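Local coordinates for AP endonuclease, family protein 2 (Mycobacterium smegmatis, PDB 5TNV) that binds a magnesium ion in a xylose isomerase-like TIM barrel and may act as an endonuclease, at residues S108-V113 with K118-A123; R125-A130 with R177-H182. One frame throughout, in Å; residues are numbered along the deposited sequence.

Helix 116-133 takes part in both contacts: near its start it meets the loop that leads into it (interaction 1), and further along it lies beside helix 169-185 on the outside of the TIM barrel (interaction 2). The two centres are about 12 Å apart, and L179 joins them, its CD2 lying 3.7 Å from A123 CB and its CD1 4.0 Å from I110 CD1. Interaction 1 is at the metal end of the barrel: the side chain of S108 is about 12 Å from the bound magnesium ion and about 10 Å from that of its ligand E193. Interaction 2 is helix packing, with the L179 side chain about 12 Å from that of E193.

Interaction 1 of 2, residues S108-V113 with K118-A123; sequences SSIVDV and KNLADA
N119 turns its side-chain amide back from the first turns of helix 116-133 onto the loop that feeds it, and ND2 donates to S109 O at 2.9 Å. The bond is nearly straight, 172° at the hydrogen, and the oxygen lies practically in the plane of the amide. Seen from the acceptor the fit is different, since ND2 sits well above the carbonyl plane of S109. The backbone N of D112 reaches the same oxygen from the opposite face, closing a type I beta turn from S109 to D112, so two donors grip it. S109 OG adds an ST turn by accepting from V111 N at 3.0 Å.

This is the tight part of the contact. The N119 amide also lies against the backbone of S108, with ND2 3.2 Å from S108 C, while S108 CB approaches N119 CG at 3.9 Å. S108 OG is hydrogen-bonded to D73 OD2.

The approach of I110 to L120 is longer, at van der Waals distance. Its CG1 stands between the backbone N and the carbonyl carbon (chi1 68°), which puts CG2 beside the backbone N and over the helix at L120, 4.0 Å from L120 CA and 4.4 Å from L120 CB. L120 also packs on R175, E178 and L179 of helix 169-185. The solvent side is that of exposed K118, which makes a salt bridge with D122, its NZ 2.7 Å from OD2, without touching the loop.

The buried N119 amide thus adds a bond from the helix to a turn already closed by D112 N, through a carbonyl oxygen that accepts two hydrogen bonds, and I110 on L120 supplies the apolar part.

Interaction 2 of 2, residues R125-A130 with R177-H182; sequences RLIDLA and RELGDH
H182 reaches from helix 169-185 across to helix 116-133, where its ring meets D128 at an edge and I127 over a face. The short segments run nearly parallel, at 20° to each other with axes 10.3 Å apart, as neighbouring outer helices of a TIM barrel do.

The polar link is a histidine-carboxylate hydrogen bond. H182 NE2 donates to D128 OD1 at 2.8 Å, but the bond is bent, 146° at the hydrogen. The carboxylate and ring planes are steeply inclined to each other, and NE2 comes to OD1 from above the carboxylate plane, while OD1 is tilted somewhat from the ring plane. N186 ND2 is a second donor to OD1. At the other ring nitrogen, H182 ND1 pairs with H124 ND1, and H124 NE2 is in turn bonded to E178 OE2.

The ring face is used in a CH-pi contact. I127 CG2 lies 3.7 Å from the ring centroid, almost directly over it. The torsions suit this from both ends: H182 CG is anti to its backbone N (chi1 -171°), extending the ring toward the neighbouring helix, and I127 holds CG2 anti to its own N, against the ring face.

Apolar packing continues through the other branch of I127, whose CD1 touches L179 CD2 at 3.9 Å. The same CD1 is in van der Waals contact with the backbone at L179 O, 3.6 Å away. Toward the barrel wall, I127 rests on V138 of strand 137-141.

With NE2 donating to an aspartate and ND1 paired with another histidine, the ring is held at both nitrogens. The D128 carboxylate would be expected to favour a proton on NE2 and to stabilise any positive charge on the ring.

Interaction 1 of 2, residues S108-V113 with K118-A123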
loop_
_atom_site.group_PDB
_atom_site.type_symbol
_atom_site.label_atom_id
_atom_site.label_comp_id
_atom_site.label_asym_id
_atom_site.label_seq_id
_atom_site.Cartn_x
_atom_site.Cartn_y
_atom_site.Cartn_z
ATOM N N SER A 108 -19.153 -1.987 23.899
ATOM C CA SER A 108 -20.097 -1.505 24.892
ATOM C C SER A 108 -21.480 -2.026 24.575
ATOM O O SER A 108 -22.437 -1.287 24.371
ATOM C CB SER A 108 -20.110 0.022 24.935
ATOM O OG SER A 108 -18.815 0.476 25.196
ATOM N N SER A 109 -21.617 -3.342 24.475
ATOM C CA SER A 109 -22.860 -3.940 24.000
ATOM C C SER A 109 -24.025 -3.710 24.972
ATOM O O SER A 109 -23.856 -3.880 26.196
ATOM C CB SER A 109 -22.677 -5.432 23.801
ATOM O OG SER A 109 -23.949 -6.003 23.486
ATOM N N ILE A 110 -25.187 -3.410 24.421
ATOM C CA ILE A 110 -26.385 -3.231 25.234
ATOM C C ILE A 110 -26.914 -4.564 25.754
ATOM O O ILE A 110 -27.870 -4.540 26.558
ATOM C CB ILE A 110 -27.448 -2.394 24.501
ATOM C CG1 ILE A 110 -28.030 -3.132 23.310
ATOM C CG2 ILE A 110 -26.914 -1.013 24.170
ATOM C CD1 ILE A 110 -28.901 -2.378 22.360
ATOM N N VAL A 111 -26.303 -5.701 25.394
ATOM C CA VAL A 111 -26.608 -6.974 26.041
ATOM C C VAL A 111 -25.374 -7.582 26.679
ATOM O O VAL A 111 -25.388 -8.768 27.007
ATOM C CB VAL A 111 -27.351 -7.967 25.117
ATOM C CG1 VAL A 111 -28.737 -7.456 24.769
ATOM C CG2 VAL A 111 -26.539 -8.314 23.871
ATOM N N ASP A 112 -24.335 -6.786 26.936
ATOM C CA ASP A 112 -23.237 -7.260 27.791
ATOM C C ASP A 112 -23.814 -7.801 29.088
ATOM O O ASP A 112 -24.701 -7.170 29.694
ATOM C CB ASP A 112 -22.301 -6.090 28.043
ATOM C CG ASP A 112 -20.991 -6.441 28.701
ATOM O OD1 ASP A 112 -21.000 -6.625 29.953
ATOM O OD2 ASP A 112 -19.986 -6.546 27.971
ATOM N N VAL A 113 -23.325 -8.963 29.527
ATOM C CA VAL A 113 -23.954 -9.562 30.728
ATOM C C VAL A 113 -23.753 -8.707 31.969
ATOM O O VAL A 113 -24.713 -8.581 32.739
ATOM C CB VAL A 113 -23.428 -10.999 30.911
ATOM C CG1 VAL A 113 -23.997 -11.617 32.189
ATOM C CG2 VAL A 113 -23.816 -11.906 29.749
ATOM N N LYS A 118 -25.974 -0.527 31.913
ATOM C CA LYS A 118 -25.174 0.708 31.897
ATOM C C LYS A 118 -24.963 1.192 30.474
ATOM O O LYS A 118 -25.068 2.403 30.187
ATOM C CB LYS A 118 -23.827 0.457 32.583
ATOM C CG LYS A 118 -22.837 1.596 32.440
ATOM C CD LYS A 118 -21.450 1.306 33.010
ATOM C CE LYS A 118 -20.376 2.341 32.688
ATOM N NZ LYS A 118 -20.989 3.578 32.144
ATOM N N ASN A 119 -24.613 0.248 29.580
ATOM C CA ASN A 119 -24.388 0.619 28.178
ATOM C C ASN A 119 -25.644 1.164 27.503
ATOM O O ASN A 119 -25.567 2.100 26.724
ATOM C CB ASN A 119 -23.798 -0.606 27.445
ATOM C CG ASN A 119 -22.408 -0.959 27.945
ATOM O OD1 ASN A 119 -21.692 -0.141 28.565
ATOM N ND2 ASN A 119 -21.977 -2.192 27.701
ATOM N N LEU A 120 -26.798 0.547 27.838
ATOM C CA LEU A 120 -28.074 1.056 27.329
ATOM C C LEU A 120 -28.302 2.475 27.798
ATOM O O LEU A 120 -28.723 3.350 27.014
ATOM C CB LEU A 120 -29.180 0.099 27.773
ATOM C CG LEU A 120 -30.608 0.489 27.356
ATOM C CD1 LEU A 120 -30.805 0.417 25.861
ATOM C CD2 LEU A 120 -31.621 -0.427 28.055
ATOM N N ALA A 121 -28.075 2.714 29.109
ATOM C CA ALA A 121 -28.269 4.052 29.658
ATOM C C ALA A 121 -27.317 5.082 28.996
ATOM O O ALA A 121 -27.704 6.226 28.683
ATOM C CB ALA A 121 -28.103 4.069 31.161
ATOM N N ASP A 122 -26.059 4.690 28.786
ATOM C CA ASP A 122 -25.105 5.553 28.106
ATOM C C ASP A 122 -25.521 5.821 26.680
ATOM O O ASP A 122 -25.353 6.947 26.179
ATOM C CB ASP A 122 -23.689 4.942 28.215
ATOM C CG ASP A 122 -23.098 5.015 29.595
ATOM O OD1 ASP A 122 -23.562 5.800 30.431
ATOM O OD2 ASP A 122 -22.117 4.265 29.819
ATOM N N ALA A 123 -26.057 4.831 25.975
ATOM C CA ALA A 123 -26.551 5.033 24.613
ATOM C C ALA A 123 -27.657 6.099 24.602
ATOM O O ALA A 123 -27.665 6.987 23.752
ATOM C CB ALA A 123 -26.989 3.740 24.016
#

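Interaction 2 of 2, residues R125-A130 with R177-H182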
loop_
_atom_site.group_PDB
_atom_site.type_symbol
_atom_site.label_atom_id
_atom_site.label_comp_id
_atom_site.label_asym_id
_atom_site.label_seq_id
_atom_site.Cartn_x
_atom_site.Cartn_y
_atom_site.Cartn_z
ATOM N N ARG A 125 -28.026 8.491 26.782
ATOM C CA ARG A 125 -27.370 9.785 27.034
ATOM C C ARG A 125 -26.752 10.339 25.747
ATOM O O ARG A 125 -26.841 11.551 25.470
ATOM C CB ARG A 125 -26.358 9.660 28.134
ATOM C CG ARG A 125 -26.889 9.518 29.516
ATOM C CD ARG A 125 -25.865 9.575 30.635
ATOM N NE ARG A 125 -25.252 10.882 30.651
ATOM C CZ ARG A 125 -25.771 12.003 31.148
ATOM N NH1 ARG A 125 -26.985 11.915 31.705
ATOM N NH2 ARG A 125 -25.079 13.148 31.077
ATOM N N LEU A 126 -26.097 9.467 24.982
ATOM C CA LEU A 126 -25.486 9.898 23.713
ATOM C C LEU A 126 -26.536 10.350 22.701
ATOM O O LEU A 126 -26.299 11.306 21.950
ATOM C CB LEU A 126 -24.589 8.819 23.160
ATOM C CG LEU A 126 -23.368 8.473 24.007
ATOM C CD1 LEU A 126 -22.632 7.277 23.423
ATOM C CD2 LEU A 126 -22.403 9.646 24.105
ATOM N N ILE A 127 -27.713 9.721 22.675
ATOM C CA ILE A 127 -28.809 10.167 21.827
ATOM C C ILE A 127 -29.272 11.556 22.224
ATOM O O ILE A 127 -29.618 12.341 21.335
ATOM C CB ILE A 127 -29.921 9.114 21.793
ATOM C CG1 ILE A 127 -29.465 7.838 21.079
ATOM C CG2 ILE A 127 -31.204 9.683 21.189
ATOM C CD1 ILE A 127 -30.392 6.651 21.211
ATOM N N ASP A 128 -29.299 11.891 23.508
ATOM C CA ASP A 128 -29.586 13.259 23.904
ATOM C C ASP A 128 -28.489 14.248 23.606
ATOM O O ASP A 128 -28.778 15.373 23.232
ATOM C CB ASP A 128 -29.947 13.315 25.428
ATOM C CG ASP A 128 -31.371 12.855 25.643
ATOM O OD1 ASP A 128 -32.269 12.995 24.771
ATOM O OD2 ASP A 128 -31.615 12.331 26.741
ATOM N N LEU A 129 -27.219 13.835 23.692
ATOM C CA LEU A 129 -26.116 14.723 23.383
ATOM C C LEU A 129 -25.955 14.995 21.902
ATOM O O LEU A 129 -25.551 16.115 21.488
ATOM C CB LEU A 129 -24.780 14.155 23.945
ATOM C CG LEU A 129 -24.659 14.301 25.471
ATOM C CD1 LEU A 129 -23.625 13.346 26.035
ATOM C CD2 LEU A 129 -24.311 15.736 25.818
ATOM N N ALA A 130 -26.224 13.995 21.075
ATOM C CA ALA A 130 -25.913 14.091 19.639
ATOM C C ALA A 130 -26.481 15.305 18.979
ATOM O O ALA A 130 -25.773 16.016 18.259
ATOM C CB ALA A 130 -26.319 12.788 18.979
ATOM N N ARG A 177 -34.896 -1.353 19.686
ATOM C CA ARG A 177 -36.104 -0.586 19.438
ATOM C C ARG A 177 -36.292 0.566 20.394
ATOM O O ARG A 177 -36.719 1.653 20.036
ATOM C CB ARG A 177 -37.341 -1.487 19.474
ATOM C CG ARG A 177 -37.447 -2.489 18.329
ATOM C CD ARG A 177 -38.534 -3.528 18.645
ATOM N NE ARG A 177 -38.803 -4.421 17.586
ATOM C CZ ARG A 177 -39.550 -5.497 17.676
ATOM N NH1 ARG A 177 -40.090 -5.849 18.823
ATOM N NH2 ARG A 177 -39.690 -6.206 16.554
ATOM N N GLU A 178 -35.978 0.323 21.657
ATOM C CA GLU A 178 -36.061 1.370 22.679
ATOM C C GLU A 178 -35.161 2.540 22.320
ATOM O O GLU A 178 -35.530 3.728 22.404
ATOM C CB GLU A 178 -35.667 0.779 24.040
ATOM C CG GLU A 178 -35.695 1.674 25.214
ATOM C CD GLU A 178 -35.170 0.996 26.487
ATOM O OE1 GLU A 178 -35.395 -0.254 26.661
ATOM O OE2 GLU A 178 -34.549 1.856 27.148
ATOM N N LEU A 179 -33.912 2.242 21.909
ATOM C CA LEU A 179 -33.022 3.296 21.444
ATOM C C LEU A 179 -33.524 3.972 20.197
ATOM O O LEU A 179 -33.455 5.208 20.076
ATOM C CB LEU A 179 -31.591 2.741 21.253
ATOM C CG LEU A 179 -30.885 2.315 22.550
ATOM C CD1 LEU A 179 -29.578 1.573 22.183
ATOM C CD2 LEU A 179 -30.598 3.499 23.449
ATOM N N GLY A 180 -34.053 3.189 19.259
ATOM C CA GLY A 180 -34.606 3.788 18.061
ATOM C C GLY A 180 -35.759 4.758 18.334
ATOM O O GLY A 180 -35.856 5.808 17.670
ATOM N N ASP A 181 -36.650 4.433 19.280
ATOM C CA ASP A 181 -37.711 5.376 19.638
ATOM C C ASP A 181 -37.140 6.714 20.076
ATOM O O ASP A 181 -37.628 7.793 19.686
ATOM C CB ASP A 181 -38.625 4.809 20.710
ATOM C CG ASP A 181 -39.474 3.638 20.349
ATOM O OD1 ASP A 181 -39.703 3.417 19.153
ATOM O OD2 ASP A 181 -39.934 2.960 21.281
ATOM N N HIS A 182 -36.106 6.663 20.907
ATOM C CA HIS A 182 -35.461 7.883 21.444
ATOM C C HIS A 182 -34.777 8.656 20.323
ATOM O O HIS A 182 -34.898 9.878 20.237
ATOM C CB HIS A 182 -34.582 7.512 22.621
ATOM C CG HIS A 182 -34.031 8.656 23.399
ATOM N ND1 HIS A 182 -33.151 8.417 24.427
ATOM C CD2 HIS A 182 -34.229 9.992 23.333
ATOM C CE1 HIS A 182 -32.840 9.618 24.944
ATOM N NE2 HIS A 182 -33.470 10.562 24.309
#